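Local coordinates for protein purine nucleoside phosphorylase (Schistosoma mansoni, PDB 5KO5) that catalyses the reversible phosphorolysis of purine nucleosides, releasing the base and ribose 1-phosphate, and holds cytosine in its base pocket here, at residues Asn166-Leu171 and Pro225-Ala230; Gly120-Lys125 and Met210-Gly215; Tyr9-Met14 and Ile55-Lys60; Leu177-Glu182 and Ile281-Leu286. All coordinates share one frame; numbering follows the deposited sequence. Where two conformers were deposited one is given.

Contact 1 of 4, residues Asn166-Leu171 and Pro225-Ala230; sequences NAYDRL and PEVIIA
V227 pushes both of its methyl groups from helix 224-232 into the corner made by A167 and Y168. CG1 is the shared one: it lies 3.9 Å from A167 CB and 3.7 Å from Y168 CZ. The second branch works alongside, with V227 CG2 3.7 Å from Y168 CE1, so the outer end of the tyrosine is touched by a forked tip. The valine meets the ring obliquely, and the two side chains cross at about a right angle. With CG1 anti to the backbone N (chi1 171°), the fork points at the loop. The tyrosine CB sets off to one side, and it is the length of the ring that carries its far end back to the helix. That end is not purely apolar, for the Y168 hydroxyl is hydrogen-bonded to H137, a bond that probably helps fix how deep the ring reaches. Just beyond, D169 N-caps helix 170-182 through OD2 and the backbone N of L172, at the point where loop turns into helix. This is a small example of buried apolar packing between the approach to one helix and the flank of another. Strand 236-246 runs beside both: A239 packs on Y168, V237 on V227 and A230, while I115 and L113 of strand 112-121 cover V227 and A230, and helix 95-108 packs on I229.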
loop_
_atom_site.group_PDB
_atom_site.type_symbol
_atom_site.label_atom_id
_atom_site.label_comp_id
_atom_site.label_asym_id
_atom_site.label_seq_id
_atom_site.Cartn_x
_atom_site.Cartn_y
_atom_site.Cartn_z
ATOM N N ASN A 166 -22.146 -5.916 -1.086
ATOM C CA ASN A 166 -22.850 -6.908 -0.281
ATOM C C ASN A 166 -21.894 -7.979 0.232
ATOM O O ASN A 166 -22.275 -9.140 0.402
ATOM C CB ASN A 166 -24.019 -7.527 -1.047
ATOM C CG ASN A 166 -24.996 -6.484 -1.557
ATOM O OD1 ASN A 166 -25.362 -6.481 -2.733
ATOM N ND2 ASN A 166 -25.415 -5.584 -0.675
ATOM N N ALA A 167 -20.647 -7.589 0.494
ATOM C CA ALA A 167 -19.660 -8.540 0.994
ATOM C C ALA A 167 -20.039 -9.069 2.369
ATOM O O ALA A 167 -19.779 -10.237 2.672
ATOM C CB ALA A 167 -18.289 -7.874 1.048
ATOM N N TYR A 168 -20.660 -8.235 3.201
ATOM C CA TYR A 168 -21.074 -8.604 4.556
ATOM C C TYR A 168 -22.594 -8.743 4.558
ATOM O O TYR A 168 -23.323 -7.749 4.620
ATOM C CB TYR A 168 -20.597 -7.548 5.548
ATOM C CG TYR A 168 -19.102 -7.363 5.499
ATOM C CD1 TYR A 168 -18.264 -8.204 6.225
ATOM C CD2 TYR A 168 -18.514 -6.383 4.702
ATOM C CE1 TYR A 168 -16.886 -8.073 6.182
ATOM C CE2 TYR A 168 -17.127 -6.246 4.653
ATOM C CZ TYR A 168 -16.318 -7.099 5.393
ATOM O OH TYR A 168 -14.949 -6.970 5.359
ATOM N N ASP A 169 -23.069 -9.987 4.500
ATOM C CA ASP A 169 -24.493 -10.266 4.330
ATOM C C ASP A 169 -25.339 -9.623 5.430
ATOM O O ASP A 169 -25.076 -9.793 6.623
ATOM C CB ASP A 169 -24.691 -11.781 4.323
ATOM C CG ASP A 169 -26.102 -12.185 3.968
ATOM O OD1 ASP A 169 -26.402 -12.304 2.761
ATOM O OD2 ASP A 169 -26.915 -12.376 4.891
ATOM N N ARG A 170 -26.376 -8.887 5.017
ATOM C CA ARG A 170 -27.206 -8.176 5.985
ATOM C C ARG A 170 -28.027 -9.137 6.833
ATOM O O ARG A 170 -28.135 -8.958 8.053
ATOM C CB ARG A 170 -28.117 -7.187 5.264
ATOM C CG ARG A 170 -27.514 -5.807 5.082
ATOM C CD ARG A 170 -27.371 -5.449 3.616
ATOM N NE ARG A 170 -27.127 -4.021 3.436
ATOM C CZ ARG A 170 -28.013 -3.168 2.934
ATOM N NH1 ARG A 170 -29.206 -3.598 2.544
ATOM N NH2 ARG A 170 -27.703 -1.884 2.813
ATOM N N LEU A 171 -28.600 -10.169 6.212
ATOM C CA LEU A 171 -29.423 -11.113 6.962
ATOM C C LEU A 171 -28.612 -11.830 8.031
ATOM O O LEU A 171 -29.118 -12.105 9.123
ATOM C CB LEU A 171 -30.072 -12.115 6.013
ATOM C CG LEU A 171 -31.174 -11.546 5.122
ATOM C CD1 LEU A 171 -31.766 -12.633 4.235
ATOM C CD2 LEU A 171 -32.250 -10.883 5.964
ATOM N N PRO A 225 -8.923 -9.987 3.542
ATOM C CA PRO A 225 -8.528 -10.857 2.413
ATOM C C PRO A 225 -9.465 -12.036 2.237
ATOM O O PRO A 225 -9.906 -12.321 1.115
ATOM C CB PRO A 225 -7.096 -11.291 2.777
ATOM C CG PRO A 225 -6.593 -10.157 3.681
ATOM C CD PRO A 225 -7.809 -9.776 4.492
ATOM N N GLU A 226 -9.837 -12.680 3.343
ATOM C CA GLU A 226 -10.735 -13.828 3.261
ATOM C C GLU A 226 -12.112 -13.407 2.791
ATOM O O GLU A 226 -12.742 -14.124 2.000
ATOM C CB GLU A 226 -10.850 -14.506 4.628
ATOM C CG GLU A 226 -9.589 -15.180 5.091
ATOM C CD GLU A 226 -8.793 -14.334 6.054
ATOM O OE1 GLU A 226 -8.697 -13.119 5.822
ATOM O OE2 GLU A 226 -8.259 -14.888 7.043
ATOM N N VAL A 227 -12.608 -12.266 3.286
ATOM C CA VAL A 227 -13.897 -11.738 2.851
ATOM C C VAL A 227 -13.918 -11.549 1.343
ATOM O O VAL A 227 -14.904 -11.883 0.674
ATOM C CB VAL A 227 -14.213 -10.416 3.578
ATOM C CG1 VAL A 227 -15.444 -9.761 2.966
ATOM C CG2 VAL A 227 -14.427 -10.653 5.070
ATOM N N ILE A 228 -12.836 -11.001 0.785
ATOM C CA ILE A 228 -12.807 -10.710 -0.642
ATOM C C ILE A 228 -12.781 -11.997 -1.453
ATOM O O ILE A 228 -13.494 -12.121 -2.451
ATOM C CB ILE A 228 -11.633 -9.775 -0.958
ATOM C CG1 ILE A 228 -11.964 -8.379 -0.428
ATOM C CG2 ILE A 228 -11.319 -9.746 -2.461
ATOM C CD1 ILE A 228 -10.798 -7.377 -0.496
ATOM N N ILE A 229 -11.980 -12.981 -1.033
ATOM C CA ILE A 229 -11.950 -14.243 -1.773
ATOM C C ILE A 229 -13.309 -14.925 -1.706
ATOM O O ILE A 229 -13.804 -15.447 -2.713
ATOM C CB ILE A 229 -10.807 -15.152 -1.272
ATOM C CG1 ILE A 229 -9.446 -14.483 -1.490
ATOM C CG2 ILE A 229 -10.866 -16.508 -1.995
ATOM C CD1 ILE A 229 -9.163 -14.046 -2.943
ATOM N N ALA A 230 -13.943 -14.906 -0.531
ATOM C CA ALA A 230 -15.274 -15.493 -0.387
ATOM C C ALA A 230 -16.288 -14.770 -1.271
ATOM O O ALA A 230 -17.056 -15.410 -2.008
ATOM C CB ALA A 230 -15.704 -15.441 1.079
#

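Contact 2 of 4, residues Gly120-Lys125 and Met210-Gly215; sequences GGINRK and MLLKLG. With CYT (6-aminopyrimidin-2(1H)-one), chain B.
The guanidinium of R124 turns its edge to L212, whose CD1 lies in the guanidinium plane and whose CD2 is 3.6 Å from R124 CZ. NH2 is modelled closer to CD1 than is comfortable, so the fine placing of this exposed arginine tip is doubtful. Its chain bends at chi2 and chi3, which folds the end back over the loop until it crosses the leucine at about a right angle. The other flat group is the bound cytosine, and there G120 N stands above C4 at 3.3 Å. Between these two, I122 makes the buried part of the contact. Its CG2 presses on the helix backbone, 3.5 Å from L212 N, and approaches L212 CB at 3.8 Å. A looser touch joins I122 CG1 to L211 CB at 4.3 Å. The loop is shaped by an Asx turn: N123 OD1 receives K125 N at 2.8 Å on a lone pair, in a nearly straight bond (170°). N123 ND2 reaches D217, and I248 packs on I122, R124 and L212. E203 and N245 supply hydrogen bonds to the cytosine. The polar contacts to the base thus come from the pocket, whereas between the loop after strand 112-121 and helix 205-213 the contacts of the two segments are apolar or van der Waals, and consequently impose little directional preference on how loop and helix meet.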
loop_
_atom_site.group_PDB
_atom_site.type_symbol
_atom_site.label_atom_id
_atom_site.label_comp_id
_atom_site.label_asym_id
_atom_site.label_seq_id
_atom_site.Cartn_x
_atom_site.Cartn_y
_atom_site.Cartn_z
ATOM N N GLY A 120 -8.697 -3.525 17.287
ATOM C CA GLY A 120 -8.705 -2.300 18.063
ATOM C C GLY A 120 -9.952 -1.472 17.786
ATOM O O GLY A 120 -10.362 -1.315 16.635
ATOM N N GLY A 121 -10.536 -0.935 18.851
ATOM C CA GLY A 121 -11.677 -0.046 18.696
ATOM C C GLY A 121 -11.230 1.381 18.411
ATOM O O GLY A 121 -10.337 1.911 19.082
ATOM N N ILE A 122 -11.850 2.000 17.413
ATOM C CA ILE A 122 -11.622 3.396 17.065
ATOM C C ILE A 122 -12.803 4.264 17.481
ATOM O O ILE A 122 -12.628 5.306 18.110
ATOM C CB ILE A 122 -11.338 3.544 15.553
ATOM C CG1 ILE A 122 -10.123 2.716 15.130
ATOM C CG2 ILE A 122 -11.145 5.013 15.196
ATOM C CD1 ILE A 122 -8.793 3.212 15.712
ATOM N N ASN A 123 -14.018 3.842 17.119
ATOM C CA ASN A 123 -15.235 4.534 17.527
ATOM C C ASN A 123 -15.287 4.659 19.043
ATOM O O ASN A 123 -14.987 3.712 19.773
ATOM C CB ASN A 123 -16.452 3.727 17.051
ATOM C CG ASN A 123 -17.763 4.500 17.186
ATOM O OD1 ASN A 123 -18.172 4.876 18.279
ATOM N ND2 ASN A 123 -18.424 4.729 16.057
ATOM N N ARG A 124 -15.701 5.834 19.516
ATOM C CA ARG A 124 -15.703 6.088 20.948
ATOM C C ARG A 124 -16.679 5.216 21.709
ATOM O O ARG A 124 -16.514 5.044 22.920
ATOM C CB ARG A 124 -16.031 7.557 21.229
ATOM C CG ARG A 124 -15.102 8.207 22.261
ATOM C CD ARG A 124 -13.694 8.443 21.747
ATOM N NE ARG A 124 -13.392 7.804 20.475
ATOM C CZ ARG A 124 -13.612 8.339 19.282
ATOM N NH1 ARG A 124 -14.102 9.572 19.167
ATOM N NH2 ARG A 124 -13.327 7.618 18.214
ATOM N N LYS A 125 -17.701 4.684 21.044
ATOM C CA LYS A 125 -18.686 3.882 21.753
ATOM C C LYS A 125 -18.158 2.506 22.134
ATOM O O LYS A 125 -18.821 1.792 22.890
ATOM C CB LYS A 125 -19.946 3.743 20.904
ATOM C CG LYS A 125 -20.680 5.051 20.673
ATOM C CD LYS A 125 -21.852 4.833 19.735
ATOM C CE LYS A 125 -22.679 6.091 19.569
ATOM N NZ LYS A 125 -23.860 5.847 18.696
ATOM N N MET A 210 -6.089 9.108 12.591
ATOM C CA MET A 210 -6.489 9.236 11.198
ATOM C C MET A 210 -7.714 8.380 10.903
ATOM O O MET A 210 -8.663 8.838 10.252
ATOM C CB MET A 210 -5.331 8.830 10.293
ATOM C CG MET A 210 -5.705 8.872 8.831
ATOM S SD MET A 210 -4.384 8.294 7.764
ATOM C CE MET A 210 -4.376 6.563 8.142
ATOM N N LEU A 211 -7.718 7.136 11.394
ATOM C CA LEU A 211 -8.846 6.239 11.133
ATOM C C LEU A 211 -10.135 6.788 11.717
ATOM O O LEU A 211 -11.216 6.627 11.132
ATOM C CB LEU A 211 -8.555 4.863 11.720
ATOM C CG LEU A 211 -7.372 4.160 11.066
ATOM C CD1 LEU A 211 -7.150 2.793 11.694
ATOM C CD2 LEU A 211 -7.565 4.047 9.546
ATOM N N LEU A 212 -10.045 7.426 12.878
ATOM C CA LEU A 212 -11.205 8.103 13.437
ATOM C C LEU A 212 -11.757 9.134 12.457
ATOM O O LEU A 212 -12.961 9.156 12.173
ATOM C CB LEU A 212 -10.822 8.752 14.762
ATOM C CG LEU A 212 -11.934 9.567 15.400
ATOM C CD1 LEU A 212 -13.198 8.733 15.392
ATOM C CD2 LEU A 212 -11.534 9.952 16.806
ATOM N N LYS A 213 -10.883 9.984 11.911
ATOM C CA LYS A 213 -11.330 11.005 10.965
ATOM C C LYS A 213 -11.921 10.395 9.701
ATOM O O LYS A 213 -12.752 11.029 9.039
ATOM C CB LYS A 213 -10.157 11.916 10.600
ATOM C CG LYS A 213 -9.640 12.714 11.777
ATOM C CD LYS A 213 -8.336 13.425 11.477
ATOM C CE LYS A 213 -7.852 14.139 12.725
ATOM N NZ LYS A 213 -6.416 14.477 12.658
ATOM N N LEU A 214 -11.517 9.181 9.347
ATOM C CA LEU A 214 -11.933 8.548 8.103
ATOM C C LEU A 214 -13.167 7.664 8.256
ATOM O O LEU A 214 -13.495 6.922 7.324
ATOM C CB LEU A 214 -10.778 7.757 7.492
ATOM C CG LEU A 214 -9.628 8.666 7.082
ATOM C CD1 LEU A 214 -8.542 7.871 6.396
ATOM C CD2 LEU A 214 -10.167 9.772 6.182
ATOM N N GLY A 215 -13.851 7.735 9.402
ATOM C CA GLY A 215 -15.068 6.992 9.644
ATOM C C GLY A 215 -14.888 5.603 10.225
ATOM O O GLY A 215 -15.866 5.022 10.712
HETATM N N3 CYT B . -5.174 -3.987 16.872
HETATM C C4 CYT B . -5.564 -4.077 18.144
HETATM N N1 CYT B . -5.555 -6.319 16.621
HETATM C C2 CYT B . -5.145 -5.092 16.085
HETATM O O2 CYT B . -4.746 -5.038 14.917
HETATM N N4 CYT B . -5.558 -2.955 18.872
HETATM C C5 CYT B . -5.996 -5.317 18.707
HETATM C C6 CYT B . -5.968 -6.400 17.917
#

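Contact 3 of 4, residues Tyr9-Met14 and Ile55-Lys60; sequences YENASM and IPNFPK
A type II beta turn, I55 to F58, presents P56 and N57 to N11 and M14 on the first turns of helix 9-23. N57 occupies the third position of the turn with a positive phi of 74°, the left-handed conformation that this turn type requires there. Its amide reaches across to the helix: N57 ND2 donates to N11 O at 3.1 Å. The donor comes at the carbonyl from the side, with a C=O...N angle of 108°, and is tilted somewhat out of the carbonyl plane. The same nitrogen lies 3.6 Å from N11 CB and 3.7 Å from M14 CB, so the helix surface receives it between two side-chain stems. The N11 side chain points its own amide elsewhere, ND2 being bonded to V6 O. M14 forms the apolar half. CG leaves anti to the backbone N (chi1 -176°), and the chain then runs extended across P56, with M14 CG 3.8 Å from P56 CB. Y18, a turn further along the helix, also packs on the proline, and A15 and I19 cover I55. The contact thus ties the N-terminal helix to the loop between strands 47-51 and 69-75 at the protein surface. Within the turn, F58 N closes on I55 O at 3.2 Å, and I55 CD1 stands over the centre of the F58 ring, 3.9 Å above its plane.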
loop_
_atom_site.group_PDB
_atom_site.type_symbol
_atom_site.label_atom_id
_atom_site.label_comp_id
_atom_site.label_asym_id
_atom_site.label_seq_id
_atom_site.Cartn_x
_atom_site.Cartn_y
_atom_site.Cartn_z
ATOM N N TYR A 9 -8.390 -23.340 -10.363
ATOM C CA TYR A 9 -9.441 -24.346 -10.307
ATOM C C TYR A 9 -8.852 -25.746 -10.176
ATOM O O TYR A 9 -9.291 -26.537 -9.330
ATOM C CB TYR A 9 -10.245 -24.202 -11.593
ATOM C CG TYR A 9 -11.467 -25.053 -11.763
ATOM C CD1 TYR A 9 -12.462 -25.102 -10.800
ATOM C CD2 TYR A 9 -11.660 -25.746 -12.940
ATOM C CE1 TYR A 9 -13.603 -25.859 -10.999
ATOM C CE2 TYR A 9 -12.780 -26.499 -13.156
ATOM C CZ TYR A 9 -13.759 -26.555 -12.187
ATOM O OH TYR A 9 -14.880 -27.309 -12.420
ATOM N N GLU A 10 -7.836 -26.058 -10.981
ATOM C CA GLU A 10 -7.237 -27.391 -10.933
ATOM C C GLU A 10 -6.602 -27.669 -9.571
ATOM O O GLU A 10 -6.792 -28.746 -8.993
ATOM C CB GLU A 10 -6.202 -27.542 -12.049
ATOM C CG GLU A 10 -5.366 -28.811 -11.924
ATOM C CD GLU A 10 -4.313 -28.942 -13.011
ATOM O OE1 GLU A 10 -3.813 -30.069 -13.226
ATOM O OE2 GLU A 10 -3.983 -27.921 -13.650
ATOM N N ASN A 11 -5.844 -26.708 -9.045
ATOM C CA ASN A 11 -5.143 -26.942 -7.787
ATOM C C ASN A 11 -6.113 -27.020 -6.618
ATOM O O ASN A 11 -5.953 -27.865 -5.730
ATOM C CB ASN A 11 -4.108 -25.843 -7.562
ATOM C CG ASN A 11 -2.960 -25.920 -8.548
ATOM O OD1 ASN A 11 -2.721 -26.964 -9.162
ATOM N ND2 ASN A 11 -2.229 -24.822 -8.694
ATOM N N ALA A 12 -7.107 -26.130 -6.579
ATOM C CA ALA A 12 -8.103 -26.210 -5.516
ATOM C C ALA A 12 -8.881 -27.518 -5.598
ATOM O O ALA A 12 -9.233 -28.101 -4.563
ATOM C CB ALA A 12 -9.047 -25.008 -5.575
ATOM N N SER A 13 -9.146 -28.006 -6.819
ATOM C CA SER A 13 -9.858 -29.275 -6.989
ATOM C C SER A 13 -9.055 -30.439 -6.424
ATOM O O SER A 13 -9.611 -31.356 -5.816
ATOM C CB SER A 13 -10.144 -29.531 -8.473
ATOM O OG SER A 13 -11.089 -28.628 -9.022
ATOM N N MET A 14 -7.739 -30.422 -6.636
ATOM C CA MET A 14 -6.911 -31.513 -6.135
ATOM C C MET A 14 -6.924 -31.548 -4.611
ATOM O O MET A 14 -6.990 -32.629 -4.007
ATOM C CB MET A 14 -5.486 -31.389 -6.669
ATOM C CG MET A 14 -4.597 -32.554 -6.264
ATOM S SD MET A 14 -2.966 -32.518 -7.023
ATOM C CE MET A 14 -2.328 -34.110 -6.503
ATOM N N ILE A 55 -2.346 -31.920 2.839
ATOM C CA ILE A 55 -3.328 -31.614 1.801
ATOM C C ILE A 55 -2.579 -31.141 0.559
ATOM O O ILE A 55 -1.826 -30.156 0.648
ATOM C CB ILE A 55 -4.334 -30.556 2.259
ATOM C CG1 ILE A 55 -5.019 -30.987 3.563
ATOM C CG2 ILE A 55 -5.371 -30.303 1.150
ATOM C CD1 ILE A 55 -5.848 -29.866 4.166
ATOM N N PRO A 56 -2.781 -31.768 -0.597
ATOM C CA PRO A 56 -2.127 -31.290 -1.823
ATOM C C PRO A 56 -2.425 -29.823 -2.082
ATOM O O PRO A 56 -3.571 -29.373 -2.000
ATOM C CB PRO A 56 -2.734 -32.176 -2.917
ATOM C CG PRO A 56 -3.196 -33.397 -2.214
ATOM C CD PRO A 56 -3.618 -32.957 -0.837
ATOM N N ASN A 57 -1.369 -29.063 -2.356
ATOM C CA ASN A 57 -1.400 -27.664 -2.751
ATOM C C ASN A 57 -1.723 -26.706 -1.614
ATOM O O ASN A 57 -1.836 -25.507 -1.879
ATOM C CB ASN A 57 -2.341 -27.368 -3.933
ATOM C CG ASN A 57 -2.004 -28.193 -5.142
ATOM O OD1 ASN A 57 -0.830 -28.359 -5.480
ATOM N ND2 ASN A 57 -3.021 -28.751 -5.787
ATOM N N PHE A 58 -1.885 -27.169 -0.376
ATOM C CA PHE A 58 -2.095 -26.224 0.704
ATOM C C PHE A 58 -0.797 -25.474 0.988
ATOM O O PHE A 58 0.294 -26.007 0.781
ATOM C CB PHE A 58 -2.599 -26.924 1.967
ATOM C CG PHE A 58 -4.048 -26.643 2.263
ATOM C CD1 PHE A 58 -5.024 -26.936 1.324
ATOM C CD2 PHE A 58 -4.432 -26.062 3.463
ATOM C CE1 PHE A 58 -6.365 -26.675 1.575
ATOM C CE2 PHE A 58 -5.773 -25.791 3.722
ATOM C CZ PHE A 58 -6.739 -26.098 2.778
ATOM N N PRO A 59 -0.896 -24.224 1.438
ATOM C CA PRO A 59 0.313 -23.423 1.688
ATOM C C PRO A 59 1.188 -23.992 2.796
ATOM O O PRO A 59 0.699 -24.515 3.800
ATOM C CB PRO A 59 -0.243 -22.045 2.070
ATOM C CG PRO A 59 -1.689 -22.266 2.375
ATOM C CD PRO A 59 -2.135 -23.449 1.590
ATOM N N LYS A 60 2.497 -23.873 2.597
ATOM C CA LYS A 60 3.460 -24.259 3.619
ATOM C C LYS A 60 3.444 -23.234 4.749
ATOM O O LYS A 60 3.573 -22.032 4.508
ATOM C CB LYS A 60 4.853 -24.317 2.992
ATOM C CG LYS A 60 5.969 -24.715 3.949
ATOM C CD LYS A 60 7.269 -24.952 3.187
ATOM C CE LYS A 60 8.389 -25.399 4.109
ATOM N NZ LYS A 60 8.070 -26.688 4.786
#

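Contact 4 of 4, residues Leu177-Glu182 and Ile281-Leu286; sequences LKIAQE and ITRLPL
R283, which meets E182 and I179 across the contact, follows I281 and T282 at the end of helix 259-283. I281 turns from helix 170-182 and packs on I29 of strand 29-32; T282 bends its hydroxyl back to the carbonyl of E279. R283 then reaches outward. Its CG starts anti to the carbonyl carbon (chi1 -63°), and bends at chi2 and chi3 bring the guanidinium end-on to the carboxylate of E182. The result is a bidentate salt bridge, one oxygen to each terminal nitrogen, joining the C-terminal ends of two helices that accompany the sheet in this alpha/beta phosphorylase fold. R283 NH1 donates to the syn lone pair of E182 OE1 at 2.9 Å, almost perfectly straight at 176°. The second bond, R283 NH2 to E182 OE2 at 3.0 Å, is more bent and lies out of both planes. Even so, the two flat groups are only 28° apart, and paired bonds of this kind restrain rotation of the guanidinium about its axis. NH1 has a further acidic partner in E279, so the positive charge is shared between two carboxylates. I179 covers one face of the guanidinium, its CG1 3.8 Å from R283 NH1. K178 adds a peripheral touch, with CG 4.1 Å from R283 NH2, while its long chain bends off and carries the ammonium away. L284 leaves the helix and turns inward, packing on L172 and L175 of helix 170-182 and on I29.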
loop_
_atom_site.group_PDB
_atom_site.type_symbol
_atom_site.label_atom_id
_atom_site.label_comp_id
_atom_site.label_asym_id
_atom_site.label_seq_id
_atom_site.Cartn_x
_atom_site.Cartn_y
_atom_site.Cartn_z
ATOM N N LEU A 177 -27.372 -10.478 15.608
ATOM C CA LEU A 177 -27.914 -9.550 16.594
ATOM C C LEU A 177 -29.125 -10.142 17.297
ATOM O O LEU A 177 -29.267 -10.003 18.517
ATOM C CB LEU A 177 -28.284 -8.217 15.939
ATOM C CG LEU A 177 -28.885 -7.185 16.905
ATOM C CD1 LEU A 177 -27.869 -6.814 17.986
ATOM C CD2 LEU A 177 -29.394 -5.939 16.179
ATOM N N LYS A 178 -30.003 -10.815 16.547
ATOM C CA LYS A 178 -31.204 -11.391 17.145
ATOM C C LYS A 178 -30.850 -12.394 18.234
ATOM O O LYS A 178 -31.477 -12.413 19.301
ATOM C CB LYS A 178 -32.056 -12.062 16.066
ATOM C CG LYS A 178 -33.332 -12.688 16.600
ATOM C CD LYS A 178 -34.517 -11.784 16.348
ATOM C CE LYS A 178 -34.956 -11.853 14.898
ATOM N NZ LYS A 178 -36.078 -10.916 14.619
ATOM N N ILE A 179 -29.846 -13.235 17.984
ATOM C CA ILE A 179 -29.436 -14.223 18.976
ATOM C C ILE A 179 -28.832 -13.545 20.201
ATOM O O ILE A 179 -29.037 -13.991 21.337
ATOM C CB ILE A 179 -28.487 -15.255 18.336
ATOM C CG1 ILE A 179 -29.263 -16.115 17.332
ATOM C CG2 ILE A 179 -27.834 -16.127 19.403
ATOM C CD1 ILE A 179 -28.385 -16.905 16.389
ATOM N N ALA A 180 -28.090 -12.451 19.998
ATOM C CA ALA A 180 -27.566 -11.707 21.140
ATOM C C ALA A 180 -28.696 -11.140 21.988
ATOM O O ALA A 180 -28.624 -11.156 23.222
ATOM C CB ALA A 180 -26.644 -10.588 20.665
ATOM N N GLN A 181 -29.755 -10.643 21.341
ATOM C CA GLN A 181 -30.900 -10.121 22.083
ATOM C C GLN A 181 -31.593 -11.227 22.867
ATOM O O GLN A 181 -32.003 -11.021 24.018
ATOM C CB GLN A 181 -31.881 -9.456 21.119
ATOM C CG GLN A 181 -31.301 -8.259 20.378
ATOM C CD GLN A 181 -32.163 -7.821 19.212
ATOM O OE1 GLN A 181 -33.010 -8.580 18.731
ATOM N NE2 GLN A 181 -31.958 -6.592 18.754
ATOM N N GLU A 182 -31.738 -12.406 22.258
ATOM C CA GLU A 182 -32.411 -13.515 22.930
ATOM C C GLU A 182 -31.666 -13.945 24.186
ATOM O O GLU A 182 -32.286 -14.432 25.142
ATOM C CB GLU A 182 -32.552 -14.691 21.964
ATOM C CG GLU A 182 -33.505 -14.426 20.805
ATOM C CD GLU A 182 -33.396 -15.468 19.707
ATOM O OE1 GLU A 182 -32.461 -16.295 19.760
ATOM O OE2 GLU A 182 -34.243 -15.461 18.790
ATOM N N ILE A 281 -24.889 -20.988 13.906
ATOM C CA ILE A 281 -24.802 -22.146 13.019
ATOM C C ILE A 281 -26.115 -22.930 13.009
ATOM O O ILE A 281 -26.646 -23.268 11.943
ATOM C CB ILE A 281 -23.591 -23.021 13.396
ATOM C CG1 ILE A 281 -22.290 -22.281 13.075
ATOM C CG2 ILE A 281 -23.640 -24.360 12.670
ATOM C CD1 ILE A 281 -21.042 -22.936 13.647
ATOM N N THR A 282 -26.665 -23.223 14.194
ATOM C CA THR A 282 -27.918 -23.980 14.251
ATOM C C THR A 282 -29.070 -23.227 13.601
ATOM O O THR A 282 -30.015 -23.850 13.100
ATOM C CB THR A 282 -28.301 -24.322 15.693
ATOM O OG1 THR A 282 -28.880 -23.172 16.323
ATOM C CG2 THR A 282 -27.105 -24.768 16.484
ATOM N N ARG A 283 -29.015 -21.895 13.598
ATOM C CA ARG A 283 -30.120 -21.077 13.115
ATOM C C ARG A 283 -29.984 -20.670 11.651
ATOM O O ARG A 283 -30.938 -20.124 11.085
ATOM C CB ARG A 283 -30.280 -19.836 14.001
ATOM C CG ARG A 283 -30.639 -20.156 15.451
ATOM C CD ARG A 283 -32.144 -20.194 15.665
ATOM N NE ARG A 283 -32.735 -18.867 15.532
ATOM C CZ ARG A 283 -32.815 -17.986 16.522
ATOM N NH1 ARG A 283 -32.344 -18.291 17.724
ATOM N NH2 ARG A 283 -33.364 -16.800 16.310
ATOM N N LEU A 284 -28.835 -20.923 11.031
ATOM C CA LEU A 284 -28.644 -20.577 9.632
ATOM C C LEU A 284 -29.705 -21.245 8.763
ATOM O O LEU A 284 -30.141 -22.365 9.057
ATOM C CB LEU A 284 -27.262 -21.028 9.171
ATOM C CG LEU A 284 -26.172 -20.116 9.712
ATOM C CD1 LEU A 284 -24.790 -20.577 9.298
ATOM C CD2 LEU A 284 -26.442 -18.703 9.254
ATOM N N PRO A 285 -30.149 -20.586 7.697
ATOM C CA PRO A 285 -31.111 -21.213 6.788
ATOM C C PRO A 285 -30.516 -22.441 6.113
ATOM O O PRO A 285 -29.306 -22.534 5.893
ATOM C CB PRO A 285 -31.406 -20.107 5.767
ATOM C CG PRO A 285 -30.236 -19.190 5.850
ATOM C CD PRO A 285 -29.807 -19.215 7.287
ATOM N N LEU A 286 -31.392 -23.398 5.791
ATOM C CA LEU A 286 -30.953 -24.608 5.109
ATOM C C LEU A 286 -30.583 -24.351 3.653
ATOM O O LEU A 286 -29.909 -25.189 3.042
ATOM C CB LEU A 286 -32.035 -25.686 5.190
ATOM C CG LEU A 286 -32.437 -26.164 6.587
ATOM C CD1 LEU A 286 -33.614 -27.124 6.500
ATOM C CD2 LEU A 286 -31.262 -26.818 7.298
#

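Contact 1 is core, contacts 2 and 4 are partly buried, and contact 3 lies at the surface; their chemistry differs accordingly. Contact 1 is wholly apolar, about 10 Å from the chain's centre; contact 2, sharing G120 with the ligand pocket, passes from aliphatic packing to an exposed arginine. Contact 3 mixes one amide-to-carbonyl hydrogen bond with light apolar packing, and contact 4 relies on paired charges. Contact 1 packs the loop leading into helix 170-182, contact 4 the helix's last turns, their centres about 18 Å apart. Contacts 2 and 3 lie on opposite sides of the chain's centre, about 39 Å between their own centres; contacts 1 and 2 both touch the second subunit.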